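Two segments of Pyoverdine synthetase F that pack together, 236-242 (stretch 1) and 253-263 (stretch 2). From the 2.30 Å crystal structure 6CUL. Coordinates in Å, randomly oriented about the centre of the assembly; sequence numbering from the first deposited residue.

Stretch 1 (236-242) DVLKTEI
Stretch 2 (253-263) WNNFNNSLFPA

A strand segment lies nearly antiparallel along one helix in a small, mixed contact, with one very short side-chain hydrogen bond near one end and an apolar touch at the other. Residues 236-241 are the closing part of a strand that begins earlier in the chain, Ile242 is already loop or turn, and 253-263 belong to a helix that runs on beyond both ends of the stretch; the axes of strand and helix approach to 6.3 Å, their N-to-C directions differ by 164°, and 393 Å² of surface is buried, both sides summed. The register is set by Lys239 CA, 5.3 Å from Ser259 CA, and Thr240 CA, 5.4 Å from Asn255 CA, so the strand ascends in number as the helix descends.

The strand is extended at Val237 but departs from regular β geometry at Leu238 and Lys239: phi/psi is -132/144 at Val237, -146/73 at Leu238, -121/23 at Lys239 and -109/104 at Thr240. The CA-to-CB bonds of Val237, Lys239 and Thr240 all point toward the helix, while that of Leu238 points away; the neighbours Lys239 and Thr240 thus break the alternation of a regular strand. The helix widens into a pi-type turn at 256-260. Asn255 O accepts from both Ser259 N (3.1 Å) and Leu260 N (2.6 Å), and Phe261 N reaches Phe256 O at 3.1 Å. A kink follows where the N of Pro262, which carries no hydrogen, makes no bond to the preceding turn; Ala263 N to Ser259 O (3.1 Å) resumes the ordinary spacing.

Thr240, chi1 -39° (m), is buried and donates from OG1 to Asn255 OD1 at 2.5 Å. Asn255 starts sideways from its CA, but chi1 -155° (t) and chi2 45° bring its amide end nearer the strand; its ND2 is bonded elsewhere in the structure. The Thr240 methyl CG2 packs 3.7 Å from Asn254 CB, so this side chain combines a polar bond with van der Waals contact. Thr240 OG1 also lies 3.4 Å from Ser259 CB.

Farther along the helix, Ser259, chi1 -165° (t), faces the strand backbone: its OG is 3.0 Å from Val237 O and 3.0 Å from Val237 CG1, a tight approach to the methyl. Val237, chi1 -179° (t), sets CG2 3.7 Å from Ala263 CB, an apolar pairing between two buried residues that places a small methyl against a branched side chain.

At the exposed margin, Asn258, chi1 -101° and chi2 7°, brings ND2 to 2.8 Å from Lys239 O. Lys239 leaves its CA toward the helix, yet its m, t, t, p chain carries the amine away, leaving the charged end free of the contact.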

ATOM      1  N   ASP A 236       5.152  12.541  -7.691  1.00 30.86           N
ATOM      2  CA  ASP A 236       4.205  11.917  -8.552  1.00 27.63           C
ATOM      3  C   ASP A 236       4.713  11.344  -9.860  1.00 26.26           C
ATOM      4  O   ASP A 236       5.528  11.928 -10.454  1.00 18.51           O
ATOM      5  CB  ASP A 236       3.190  12.954  -8.890  1.00 38.47           C
ATOM      6  CG  ASP A 236       1.842  12.458  -8.810  1.00 36.95           C
ATOM      7  OD1 ASP A 236       1.644  11.337  -8.387  1.00 34.42           O
ATOM      8  OD2 ASP A 236       0.952  13.216  -9.158  1.00 33.69           O
ATOM      9  N   VAL A 237       4.180  10.205 -10.262  1.00 23.54           N
ATOM     10  CA  VAL A 237       4.513   9.540 -11.493  1.00 20.58           C
ATOM     11  C   VAL A 237       3.247   9.137 -12.229  1.00 28.27           C
ATOM     12  O   VAL A 237       2.324   8.824 -11.635  1.00 26.57           O
ATOM     13  CB  VAL A 237       5.468   8.338 -11.300  1.00 25.53           C
ATOM     14  CG1 VAL A 237       5.856   7.642 -12.591  1.00 24.38           C
ATOM     15  CG2 VAL A 237       6.727   8.789 -10.661  1.00 37.42           C
ATOM     16  N   LEU A 238       3.296   9.211 -13.533  1.00 35.60           N
ATOM     17  CA  LEU A 238       2.211   8.894 -14.371  1.00 34.34           C
ATOM     18  C   LEU A 238       2.703   8.301 -15.607  1.00 28.68           C
ATOM     19  O   LEU A 238       2.678   8.900 -16.598  1.00 33.09           O
ATOM     20  CB  LEU A 238       1.419  10.158 -14.658  1.00 35.13           C
ATOM     21  CG  LEU A 238       0.231  10.044 -15.562  1.00 38.66           C
ATOM     22  CD1 LEU A 238      -0.840   9.134 -15.037  1.00 40.20           C
ATOM     23  CD2 LEU A 238      -0.333  11.391 -15.956  1.00 33.27           C
ATOM     24  N   LYS A 239       3.154   7.095 -15.544  1.00 27.75           N
ATOM     25  CA  LYS A 239       3.690   6.408 -16.686  1.00 29.78           C
ATOM     26  C   LYS A 239       3.026   5.082 -17.121  1.00 36.51           C
ATOM     27  O   LYS A 239       3.630   4.287 -17.753  1.00 34.62           O
ATOM     28  CB  LYS A 239       5.155   6.188 -16.414  1.00 27.46           C
ATOM     29  CG  LYS A 239       5.864   7.460 -16.234  1.00 25.25           C
ATOM     30  CD  LYS A 239       7.312   7.299 -16.188  1.00 34.63           C
ATOM     31  CE  LYS A 239       8.016   8.618 -16.104  1.00 41.66           C
ATOM     32  NZ  LYS A 239       7.991   9.309 -14.811  1.00 46.94           N
ATOM     33  N   THR A 240       1.789   4.862 -16.766  1.00 40.66           N
ATOM     34  CA  THR A 240       1.146   3.625 -17.078  1.00 41.00           C
ATOM     35  C   THR A 240       0.084   3.768 -18.163  1.00 40.14           C
ATOM     36  O   THR A 240      -0.952   4.270 -17.908  1.00 38.20           O
ATOM     37  CB  THR A 240       0.526   3.063 -15.817  1.00 38.87           C
ATOM     38  OG1 THR A 240       1.375   3.282 -14.714  1.00 25.48           O
ATOM     39  CG2 THR A 240       0.335   1.631 -15.962  1.00 36.44           C
ATOM     40  N   GLU A 241       0.386   3.347 -19.388  1.00 41.12           N
ATOM     41  CA  GLU A 241      -0.560   3.439 -20.467  1.00 39.13           C
ATOM     42  C   GLU A 241      -1.632   2.434 -20.175  1.00 43.27           C
ATOM     43  O   GLU A 241      -1.381   1.419 -19.612  1.00 46.10           O
ATOM     44  CB  GLU A 241       0.080   3.194 -21.821  1.00 48.32           C
ATOM     45  CG  GLU A 241      -0.530   3.974 -22.988  1.00 42.20           C
ATOM     46  CD  GLU A 241      -0.215   3.441 -24.389  1.00 41.98           C
ATOM     47  OE1 GLU A 241      -0.836   2.508 -24.841  1.00 43.48           O
ATOM     48  OE2 GLU A 241       0.587   4.020 -25.088  1.00 38.57           O
ATOM     49  N   ILE A 242      -2.846   2.737 -20.520  1.00 48.44           N
ATOM     50  CA  ILE A 242      -3.898   1.841 -20.216  1.00 47.92           C
ATOM     51  C   ILE A 242      -4.548   1.363 -21.474  1.00 44.12           C
ATOM     52  O   ILE A 242      -4.828   2.147 -22.269  1.00 43.02           O
ATOM     53  CB  ILE A 242      -4.936   2.559 -19.381  1.00 50.74           C
ATOM     54  CG1 ILE A 242      -4.277   3.271 -18.231  1.00 42.04           C
ATOM     55  CG2 ILE A 242      -5.971   1.594 -18.876  1.00 49.52           C
ATOM     56  CD1 ILE A 242      -5.237   3.688 -17.159  1.00 42.61           C
ATOM     57  N   TRP A 253      -0.298  -4.657 -12.187  1.00 33.41           N
ATOM     58  CA  TRP A 253       1.081  -4.950 -12.405  1.00 32.87           C
ATOM     59  C   TRP A 253       1.725  -3.785 -13.163  1.00 31.33           C
ATOM     60  O   TRP A 253       2.607  -3.251 -12.690  1.00 30.88           O
ATOM     61  CB  TRP A 253       1.195  -6.277 -13.188  1.00 28.17           C
ATOM     62  CG  TRP A 253       2.528  -6.928 -13.207  1.00 33.40           C
ATOM     63  CD1 TRP A 253       2.976  -7.880 -12.390  1.00 24.79           C
ATOM     64  CD2 TRP A 253       3.582  -6.649 -14.095  1.00 33.21           C
ATOM     65  NE1 TRP A 253       4.214  -8.206 -12.693  1.00 27.59           N
ATOM     66  CE2 TRP A 253       4.622  -7.464 -13.751  1.00 25.07           C
ATOM     67  CE3 TRP A 253       3.744  -5.775 -15.161  1.00 23.83           C
ATOM     68  CZ2 TRP A 253       5.821  -7.427 -14.424  1.00 34.38           C
ATOM     69  CZ3 TRP A 253       4.893  -5.733 -15.792  1.00 29.72           C
ATOM     70  CH2 TRP A 253       5.935  -6.552 -15.440  1.00 29.92           C
ATOM     71  N   ASN A 254       1.194  -3.340 -14.243  1.00 34.69           N
ATOM     72  CA  ASN A 254       1.833  -2.269 -14.908  1.00 31.70           C
ATOM     73  C   ASN A 254       1.975  -0.961 -14.106  1.00 34.83           C
ATOM     74  O   ASN A 254       2.973  -0.330 -14.169  1.00 34.97           O
ATOM     75  CB  ASN A 254       1.104  -2.006 -16.165  1.00 30.62           C
ATOM     76  CG  ASN A 254       1.339  -3.058 -17.178  1.00 32.48           C
ATOM     77  OD1 ASN A 254       2.151  -3.889 -17.025  1.00 29.21           O
ATOM     78  ND2 ASN A 254       0.607  -3.004 -18.214  1.00 41.09           N
ATOM     79  N   ASN A 255       0.960  -0.542 -13.404  1.00 29.99           N
ATOM     80  CA  ASN A 255       1.089   0.613 -12.574  1.00 26.49           C
ATOM     81  C   ASN A 255       2.094   0.347 -11.446  1.00 30.46           C
ATOM     82  O   ASN A 255       2.811   1.205 -11.103  1.00 33.39           O
ATOM     83  CB  ASN A 255      -0.233   1.113 -12.073  1.00 30.38           C
ATOM     84  CG  ASN A 255      -0.196   2.563 -11.740  1.00 30.22           C
ATOM     85  OD1 ASN A 255       0.324   3.350 -12.477  1.00 25.30           O
ATOM     86  ND2 ASN A 255      -0.712   2.906 -10.614  1.00 18.41           N
ATOM     87  N   PHE A 256       2.093  -0.842 -10.873  1.00 33.17           N
ATOM     88  CA  PHE A 256       3.070  -1.192  -9.882  1.00 30.40           C
ATOM     89  C   PHE A 256       4.412  -1.149 -10.522  1.00 32.84           C
ATOM     90  O   PHE A 256       5.273  -0.648  -9.925  1.00 38.75           O
ATOM     91  CB  PHE A 256       2.988  -2.617  -9.445  1.00 31.76           C
ATOM     92  CG  PHE A 256       2.266  -2.861  -8.190  1.00 36.93           C
ATOM     93  CD1 PHE A 256       1.348  -2.004  -7.721  1.00 35.91           C
ATOM     94  CD2 PHE A 256       2.439  -4.067  -7.531  1.00 39.44           C
ATOM     95  CE1 PHE A 256       0.655  -2.311  -6.575  1.00 39.40           C
ATOM     96  CE2 PHE A 256       1.758  -4.371  -6.413  1.00 33.47           C
ATOM     97  CZ  PHE A 256       0.881  -3.501  -5.929  1.00 42.33           C
ATOM     98  N   ASN A 257       4.605  -1.735 -11.702  1.00 27.07           N
ATOM     99  CA  ASN A 257       5.876  -1.696 -12.398  1.00 26.33           C
ATOM    100  C   ASN A 257       6.205  -0.391 -13.219  1.00 30.67           C
ATOM    101  O   ASN A 257       7.315  -0.015 -13.289  1.00 25.19           O
ATOM    102  CB  ASN A 257       6.134  -3.041 -13.116  1.00 31.63           C
ATOM    103  CG  ASN A 257       6.150  -4.286 -12.146  1.00 33.16           C
ATOM    104  OD1 ASN A 257       7.168  -4.816 -11.815  1.00 36.33           O
ATOM    105  ND2 ASN A 257       5.047  -4.731 -11.767  1.00 38.48           N
ATOM    106  N   ASN A 258       5.231   0.255 -13.847  1.00 29.65           N
ATOM    107  CA  ASN A 258       5.470   1.502 -14.596  1.00 31.47           C
ATOM    108  C   ASN A 258       5.509   2.787 -13.804  1.00 29.06           C
ATOM    109  O   ASN A 258       6.219   3.645 -14.114  1.00 22.48           O
ATOM    110  CB  ASN A 258       4.482   1.677 -15.742  1.00 35.37           C
ATOM    111  CG  ASN A 258       5.059   1.324 -17.091  1.00 40.78           C
ATOM    112  OD1 ASN A 258       6.141   0.823 -17.188  1.00 29.31           O
ATOM    113  ND2 ASN A 258       4.320   1.601 -18.129  1.00 40.11           N
ATOM    114  N   SER A 259       4.688   2.915 -12.811  1.00 21.63           N
ATOM    115  CA  SER A 259       4.678   4.079 -12.031  1.00 24.32           C
ATOM    116  C   SER A 259       4.828   4.015 -10.533  1.00 28.85           C
ATOM    117  O   SER A 259       5.247   4.922  -9.992  1.00 26.22           O
ATOM    118  CB  SER A 259       3.390   4.798 -12.367  1.00 36.39           C
ATOM    119  OG  SER A 259       3.424   6.085 -11.934  1.00 32.01           O
ATOM    120  N   LEU A 260       4.349   2.970  -9.890  1.00 33.97           N
ATOM    121  CA  LEU A 260       4.380   2.840  -8.444  1.00 36.28           C
ATOM    122  C   LEU A 260       5.686   2.573  -7.750  1.00 38.85           C
ATOM    123  O   LEU A 260       5.973   3.177  -6.785  1.00 38.99           O
ATOM    124  CB  LEU A 260       3.316   1.853  -7.984  1.00 38.22           C
ATOM    125  CG  LEU A 260       2.989   1.873  -6.499  1.00 42.09           C
ATOM    126  CD1 LEU A 260       1.492   1.840  -6.269  1.00 39.73           C
ATOM    127  CD2 LEU A 260       3.691   0.805  -5.715  1.00 30.03           C
ATOM    128  N   PHE A 261       6.443   1.641  -8.226  1.00 31.03           N
ATOM    129  CA  PHE A 261       7.677   1.413  -7.617  1.00 28.55           C
ATOM    130  C   PHE A 261       8.551   2.681  -7.789  1.00 23.94           C
ATOM    131  O   PHE A 261       9.154   3.120  -6.879  1.00 22.21           O
ATOM    132  CB  PHE A 261       8.296   0.081  -8.083  1.00 37.77           C
ATOM    133  CG  PHE A 261       7.474  -1.115  -7.747  1.00 38.35           C
ATOM    134  CD1 PHE A 261       6.587  -1.075  -6.723  1.00 35.03           C
ATOM    135  CD2 PHE A 261       7.567  -2.240  -8.461  1.00 37.44           C
ATOM    136  CE1 PHE A 261       5.836  -2.131  -6.416  1.00 40.83           C
ATOM    137  CE2 PHE A 261       6.806  -3.311  -8.168  1.00 39.91           C
ATOM    138  CZ  PHE A 261       5.948  -3.263  -7.128  1.00 33.86           C
ATOM    139  N   PRO A 262       8.527   3.281  -8.970  1.00 30.42           N
ATOM    140  CA  PRO A 262       9.308   4.495  -9.162  1.00 31.16           C
ATOM    141  C   PRO A 262       8.877   5.651  -8.295  1.00 26.02           C
ATOM    142  O   PRO A 262       9.717   6.298  -7.744  1.00 26.65           O
ATOM    143  CB  PRO A 262       9.117   4.806 -10.629  1.00 22.66           C
ATOM    144  CG  PRO A 262       8.688   3.545 -11.230  1.00 24.00           C
ATOM    145  CD  PRO A 262       7.910   2.831 -10.213  1.00 21.23           C
ATOM    146  N   ALA A 263       7.615   5.878  -8.156  1.00 23.82           N
ATOM    147  CA  ALA A 263       7.219   6.953  -7.343  1.00 30.19           C
ATOM    148  C   ALA A 263       7.640   6.750  -5.910  1.00 30.93           C
ATOM    149  O   ALA A 263       8.068   7.661  -5.317  1.00 23.84           O
ATOM    150  CB  ALA A 263       5.730   7.203  -7.456  1.00 25.26           C
TER